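PDB 4EC6: putative uncharacterized protein from Enterococcus faecalis, which probably takes part, as the C-terminal NTF2-like domain of the membrane protein TraM, in conjugative transfer of plasmid pIP501, resembling VirB8 type IV secretion proteins. Local coordinates for residues S80-R83 and T84-E88. Sequence-based numbering, arbitrary orientation.
Sequences SSLR and TYVSE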
loop_
_atom_site.group_PDB
_atom_site.type_symbol
_atom_site.label_atom_id
_atom_site.label_comp_id
_atom_site.label_asym_id
_atom_site.label_seq_id
_atom_site.Cartn_x
_atom_site.Cartn_y
_atom_site.Cartn_z
ATOM N N SER A 80 4.712 20.015 -17.125
ATOM C CA SER A 80 5.250 18.999 -18.044
ATOM C C SER A 80 5.371 17.668 -17.407
ATOM O O SER A 80 5.143 16.672 -18.045
ATOM C CB SER A 80 6.637 19.371 -18.520
ATOM O OG SER A 80 6.510 20.511 -19.290
ATOM N N SER A 81 5.806 17.644 -16.155
ATOM C CA SER A 81 6.060 16.383 -15.495
ATOM C C SER A 81 4.760 15.641 -15.170
ATOM O O SER A 81 4.813 14.481 -14.882
ATOM C CB SER A 81 6.918 16.587 -14.234
ATOM O OG SER A 81 8.034 17.397 -14.541
ATOM N N LEU A 82 3.618 16.323 -15.195
ATOM C CA LEU A 82 2.371 15.631 -15.008
ATOM C C LEU A 82 1.519 15.466 -16.267
ATOM O O LEU A 82 0.504 14.774 -16.249
ATOM C CB LEU A 82 1.580 16.209 -13.828
ATOM C CG LEU A 82 1.065 17.608 -13.851
ATOM C CD1 LEU A 82 0.021 17.753 -14.951
ATOM C CD2 LEU A 82 0.482 17.863 -12.465
ATOM N N ARG A 83 1.982 16.046 -17.370
ATOM C CA ARG A 83 1.280 16.055 -18.657
ATOM C C ARG A 83 0.777 14.698 -19.125
ATOM O O ARG A 83 -0.374 14.604 -19.535
ATOM C CB ARG A 83 2.120 16.774 -19.731
ATOM C CG ARG A 83 1.521 16.913 -21.135
ATOM C CD ARG A 83 0.010 16.649 -21.175
ATOM N NE ARG A 83 -0.749 17.872 -21.207
ATOM C CZ ARG A 83 -2.034 18.017 -20.906
ATOM N NH1 ARG A 83 -2.812 17.020 -20.487
ATOM N NH2 ARG A 83 -2.536 19.241 -21.035
ATOM N N THR A 84 1.618 13.656 -19.055
ATOM C CA THR A 84 1.265 12.331 -19.574
ATOM C C THR A 84 0.186 11.665 -18.799
ATOM O O THR A 84 -0.464 10.831 -19.348
ATOM C CB THR A 84 2.430 11.334 -19.621
ATOM O OG1 THR A 84 3.067 11.263 -18.326
ATOM C CG2 THR A 84 3.451 11.741 -20.672
ATOM N N TYR A 85 0.036 12.009 -17.513
ATOM C CA TYR A 85 -1.044 11.481 -16.660
ATOM C C TYR A 85 -2.385 12.107 -16.899
ATOM O O TYR A 85 -3.405 11.483 -16.624
ATOM C CB TYR A 85 -0.732 11.680 -15.196
ATOM C CG TYR A 85 0.452 10.921 -14.779
ATOM C CD1 TYR A 85 0.346 9.567 -14.488
ATOM C CD2 TYR A 85 1.689 11.530 -14.689
ATOM C CE1 TYR A 85 1.439 8.830 -14.108
ATOM C CE2 TYR A 85 2.798 10.779 -14.346
ATOM C CZ TYR A 85 2.650 9.429 -14.056
ATOM O OH TYR A 85 3.744 8.669 -13.683
ATOM N N VAL A 86 -2.399 13.340 -17.386
ATOM C CA VAL A 86 -3.692 14.024 -17.619
ATOM C C VAL A 86 -4.179 14.036 -19.059
ATOM O O VAL A 86 -3.424 14.298 -19.976
ATOM C CB VAL A 86 -3.696 15.432 -17.010
ATOM C CG1 VAL A 86 -5.093 16.007 -17.002
ATOM C CG2 VAL A 86 -3.175 15.330 -15.578
ATOM N N SER A 87 -5.452 13.713 -19.257
ATOM C CA SER A 87 -6.062 13.863 -20.562
ATOM C C SER A 87 -5.831 15.282 -21.106
ATOM O O SER A 87 -5.941 16.268 -20.383
ATOM C CB SER A 87 -7.550 13.527 -20.486
ATOM O OG SER A 87 -8.281 14.017 -21.587
ATOM N N GLU A 88 -5.532 15.358 -22.408
ATOM C CA GLU A 88 -5.419 16.624 -23.134
ATOM C C GLU A 88 -6.698 17.438 -23.075
ATOM O O GLU A 88 -6.678 18.615 -23.328
ATOM C CB GLU A 88 -5.082 16.383 -24.585
ATOM C CG GLU A 88 -3.643 16.677 -24.989
ATOM C CD GLU A 88 -3.450 16.944 -26.512
ATOM O OE1 GLU A 88 -4.432 17.285 -27.258
ATOM O OE2 GLU A 88 -2.282 16.858 -26.971
HETATM O O HOH W 1 3.921 14.177 -18.076
#
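Arg83 folds its side chain forward along the chain to hold the carbonyls of Val86 and Ser87, where the backbone leaves the turns that follow helix 75-82 of this NTF2-like domain, a fold that packs helices against a curved antiparallel sheet. CG stands anti to the backbone N (chi1 -178°), but bends at chi2 and chi3 swing the guanidinium round. NH1 alone bridges both acceptors, which lie at the edge of the group: the bond from Arg83 NH1 to Val86 O is 2.8 Å long and the one to Ser87 O 3.2 Å, both weak and bent (129° and 144°). Two successive carbonyls of the loop are thereby tied back to the preceding turn. The Glu88 carboxylate makes no contact with the guanidinium, Arg83 NE and Glu88 OE2 being 6.0 Å apart, though its opposite charge may still favour this pose.

Leu82 O receives weak bonds from Tyr85 N and Val86 N, while Val86 N, 3.2 Å from Arg83 O, also bonds to that oxygen from well above its carbonyl plane. Tyr85 brings its ring edge to Leu82 O, CD2 approaching to 3.8 Å; its ring also meets that of Tyr67 on helix 54-68, and Phe160 of the second subunit packs against it. Among the buried residues, the side chains of Leu82 and Val86 run alongside each other in the same direction, with Leu82 CD1 4.1 Å from Val86 CG2; both touch Ile92, and Val86 reaches Phe64. A water is inserted between Ser80 O and Thr84 N, the pair that an i to i+4 helical bond would join: it donates to Ser80 O and accepts from Thr84 N, with 2.6 Å between the water oxygen and Thr84 N.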